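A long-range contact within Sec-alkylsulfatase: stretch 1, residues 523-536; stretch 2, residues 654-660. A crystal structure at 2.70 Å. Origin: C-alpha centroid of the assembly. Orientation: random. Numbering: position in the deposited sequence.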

# COMPACT_ATOMS: atom_id res chain seq x y z
N THR A 523 -4.18 20.12 16.81
CA THR A 523 -4.57 19.08 17.75
C THR A 523 -3.34 18.68 18.53
O THR A 523 -3.43 18.46 19.73
CB THR A 523 -5.28 17.92 17.04
OG1 THR A 523 -6.40 18.43 16.29
CG2 THR A 523 -5.77 16.85 18.03
N GLY A 524 -2.21 18.64 17.83
CA GLY A 524 -0.88 18.35 18.36
C GLY A 524 -0.45 19.35 19.42
O GLY A 524 -0.08 18.96 20.52
N ALA A 525 -0.52 20.65 19.09
CA ALA A 525 -0.15 21.74 19.98
C ALA A 525 -1.02 21.75 21.27
O ALA A 525 -0.47 21.88 22.36
CB ALA A 525 -0.25 23.07 19.26
N MET A 526 -2.34 21.53 21.14
CA MET A 526 -3.29 21.43 22.25
C MET A 526 -2.91 20.29 23.21
O MET A 526 -2.70 20.55 24.38
CB MET A 526 -4.70 21.23 21.70
CG MET A 526 -5.78 21.02 22.75
SD MET A 526 -7.46 20.94 22.01
CE MET A 526 -7.75 22.65 21.81
N GLU A 527 -2.79 19.05 22.72
CA GLU A 527 -2.46 17.89 23.56
C GLU A 527 -1.08 17.96 24.20
O GLU A 527 -0.88 17.39 25.28
CB GLU A 527 -2.62 16.56 22.81
CG GLU A 527 -4.03 16.16 22.40
CD GLU A 527 -4.14 14.75 21.83
OE1 GLU A 527 -3.10 14.07 21.68
OE2 GLU A 527 -5.28 14.31 21.57
N LEU A 528 -0.11 18.64 23.54
CA LEU A 528 1.25 18.80 24.07
C LEU A 528 1.18 19.68 25.29
O LEU A 528 1.85 19.42 26.29
CB LEU A 528 2.17 19.44 23.03
CG LEU A 528 2.85 18.49 22.08
CD1 LEU A 528 3.37 19.23 20.86
CD2 LEU A 528 3.95 17.65 22.79
N ARG A 529 0.34 20.71 25.22
CA ARG A 529 0.11 21.66 26.28
C ARG A 529 -0.73 21.05 27.41
O ARG A 529 -0.39 21.21 28.58
CB ARG A 529 -0.58 22.91 25.72
CG ARG A 529 0.39 23.82 24.98
CD ARG A 529 -0.33 24.77 24.06
NE ARG A 529 0.61 25.62 23.33
CZ ARG A 529 0.27 26.51 22.41
NH1 ARG A 529 -1.01 26.68 22.08
NH2 ARG A 529 1.20 27.24 21.80
N HIS A 530 -1.82 20.35 27.06
CA HIS A 530 -2.76 19.80 28.03
C HIS A 530 -2.81 18.27 28.02
O HIS A 530 -2.17 17.64 28.87
CB HIS A 530 -4.14 20.47 27.88
CG HIS A 530 -4.04 21.97 27.71
ND1 HIS A 530 -3.81 22.81 28.79
CD2 HIS A 530 -4.06 22.71 26.58
CE1 HIS A 530 -3.74 24.03 28.29
NE2 HIS A 530 -3.88 24.03 26.96
N GLY A 531 -3.50 17.69 27.05
CA GLY A 531 -3.62 16.24 26.93
C GLY A 531 -4.93 15.82 26.32
O GLY A 531 -5.67 16.66 25.79
N VAL A 532 -5.23 14.52 26.40
CA VAL A 532 -6.44 13.93 25.82
C VAL A 532 -7.71 14.04 26.72
O VAL A 532 -7.65 13.62 27.88
CB VAL A 532 -6.15 12.52 25.21
CG1 VAL A 532 -5.57 11.54 26.22
CG2 VAL A 532 -7.37 11.93 24.53
N PRO A 533 -8.84 14.62 26.22
CA PRO A 533 -10.07 14.76 27.06
C PRO A 533 -10.98 13.52 27.24
O PRO A 533 -10.50 12.52 27.78
CB PRO A 533 -10.80 15.94 26.42
CG PRO A 533 -10.40 15.89 25.00
CD PRO A 533 -9.06 15.22 24.88
N THR A 534 -12.30 13.60 26.85
CA THR A 534 -13.31 12.54 26.97
C THR A 534 -14.48 12.84 26.01
O THR A 534 -15.23 13.80 26.26
CB THR A 534 -13.82 12.41 28.45
OG1 THR A 534 -12.75 12.49 29.39
CG2 THR A 534 -14.63 11.13 28.69
N TYR A 535 -14.67 12.02 24.92
CA TYR A 535 -15.78 12.13 23.91
C TYR A 535 -15.83 11.00 22.84
O TYR A 535 -14.86 10.28 22.67
CB TYR A 535 -15.77 13.55 23.28
CG TYR A 535 -16.53 13.74 21.98
CD1 TYR A 535 -17.89 14.02 21.98
CD2 TYR A 535 -15.87 13.73 20.75
CE1 TYR A 535 -18.59 14.22 20.79
CE2 TYR A 535 -16.55 13.92 19.56
CZ TYR A 535 -17.91 14.17 19.58
OH TYR A 535 -18.58 14.38 18.40
N ASP A 536 -17.01 10.86 22.13
CA ASP A 536 -17.34 9.95 21.00
C ASP A 536 -18.70 10.27 20.30
O ASP A 536 -19.73 10.32 20.97
CB ASP A 536 -17.12 8.44 21.35
CG ASP A 536 -18.26 7.46 21.14
OD1 ASP A 536 -19.31 7.63 21.80
OD2 ASP A 536 -18.05 6.44 20.44
N PRO A 654 -10.18 4.20 22.21
CA PRO A 654 -9.66 5.13 21.20
C PRO A 654 -9.33 6.50 21.76
O PRO A 654 -9.89 7.52 21.32
CB PRO A 654 -10.76 5.17 20.13
CG PRO A 654 -12.03 4.83 20.90
CD PRO A 654 -11.65 4.22 22.24
N LYS A 655 -8.43 6.53 22.76
CA LYS A 655 -7.92 7.75 23.37
C LYS A 655 -6.47 7.66 23.85
O LYS A 655 -6.09 8.24 24.86
CB LYS A 655 -8.91 8.46 24.33
CG LYS A 655 -9.41 7.70 25.55
CD LYS A 655 -10.40 8.63 26.34
CE LYS A 655 -11.85 8.16 26.27
NZ LYS A 655 -12.88 9.26 26.33
N PHE A 656 -5.65 6.97 23.05
CA PHE A 656 -4.22 6.79 23.30
C PHE A 656 -3.41 8.05 22.96
O PHE A 656 -3.88 8.91 22.20
CB PHE A 656 -3.68 5.59 22.52
CG PHE A 656 -4.06 5.52 21.05
CD1 PHE A 656 -3.36 6.25 20.10
CD2 PHE A 656 -5.06 4.65 20.62
CE1 PHE A 656 -3.67 6.13 18.74
CE2 PHE A 656 -5.37 4.54 19.26
CZ PHE A 656 -4.66 5.27 18.33
N ASN A 657 -2.17 8.14 23.51
CA ASN A 657 -1.29 9.28 23.21
C ASN A 657 -0.78 9.19 21.78
O ASN A 657 -0.49 8.09 21.28
CB ASN A 657 -0.09 9.33 24.16
CG ASN A 657 -0.38 9.66 25.60
OD1 ASN A 657 -1.44 10.20 25.97
ND2 ASN A 657 0.62 9.37 26.43
N ILE A 658 -0.66 10.35 21.14
CA ILE A 658 -0.13 10.42 19.80
C ILE A 658 1.21 11.17 19.82
O ILE A 658 2.21 10.65 19.34
CB ILE A 658 -1.19 10.95 18.79
CG1 ILE A 658 -2.19 9.80 18.46
CG2 ILE A 658 -0.53 11.51 17.52
CD1 ILE A 658 -3.52 10.19 17.90
N VAL A 659 1.24 12.33 20.48
CA VAL A 659 2.40 13.21 20.59
C VAL A 659 3.20 12.98 21.93
O VAL A 659 3.93 13.90 22.37
CB VAL A 659 1.95 14.70 20.41
CG1 VAL A 659 1.06 14.87 19.18
CG2 VAL A 659 1.21 15.19 21.65
N GLU A 660 3.06 11.76 22.57
CA GLU A 660 3.63 11.48 23.90
C GLU A 660 4.15 10.08 24.20
O GLU A 660 5.29 9.94 24.64
CB GLU A 660 2.59 11.85 24.94
CG GLU A 660 3.12 12.54 26.17
CD GLU A 660 2.03 12.87 27.17
OE1 GLU A 660 1.04 13.54 26.79
OE2 GLU A 660 2.18 12.46 28.35

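Stretch 1 opens as the last part of a helix and then unwinds. Residues 523-529 are helical, and the i to i+4 backbone hydrogen bonds record it: Glu527 N to Thr523 O at 3.1 Å, Leu528 N to Gly524 O at 3.0 Å, Arg529 N to Ala525 O at 3.2 Å, and His530 N to Met526 O at 2.8 Å. Gly531 is the first residue to leave helical angles, with phi/psi of 149/-168. At these angles a CB would be jammed against the carbonyl O of His530, so the backbone itself calls for glycine. From there the chain runs on as loop through Asp536. Stretch 2 has no regular helix or strand.

The two backbones come nearest at two places, and these fix the register. Gly524 and Val659 have their CA atoms 6.5 Å apart; Val532 and Lys655 have theirs 6.8 Å apart. The sequence therefore rises along stretch 1 as it falls along stretch 2, so the chains run past each other in opposite senses. No hydrogen bond crosses between them, and the 445 Å² buried, both sides summed, reflects packing.

At the helical end the centre is Val659, a buried residue whose CA-to-CB bond points toward stretch 1. Its chi1 of -49° (m) places the two methyls against different helix residues. Val659 CG1 lies 4.1 Å from Gly524 CA, a close approach to the helix backbone at a residue with no side chain. Val659 CG2 lies 3.7 Å from Leu528 CG and 4.2 Å from Glu527 CB. The Leu528 pairing is an apolar side-chain contact: its CA-to-CB bond points sideways, but the end of the side chain comes nearer. Glu527 joins through the aliphatic base of its side chain, while both carboxylate oxygens are hydrogen-bonded elsewhere in the structure. Glu527 OE1 is 4.5 Å from Ile658 N, too distant for a hydrogen bond.

Beyond the glycine, Val532 and Lys655 point their CB atoms toward the opposing stretch. Val532 CG2 sits 3.8 Å from Lys655 CB, and Val532 CG1 sits 3.6 Å from Lys655 O, so the valine packs on both the side chain and the backbone of the lysine residue. Val532 CG1 also comes within 4.3 Å of Asn657 OD1, a looser contact with a polar atom.

Lys655 has the most surface covered of any residue here, 99 Å². Its chain extends along the loop: Lys655 CD is 4.1 Å from Pro533 O, and Lys655 NZ reaches 3.4 Å from Thr534 CA, 3.5 Å from Thr534 CG2 and 3.6 Å from Tyr535 N. None of these is a hydrogen bond: the ammonium end lies close to the loop without pairing to it across the stretches. Within stretch 1, Thr534 OG1 donates a hydrogen bond to Pro533 O at 2.8 Å. Thr534 and Tyr535 are poorly ordered, with high B factors, so distances to NZ at 2.70 Å resolution deserve less weight than those around Val659.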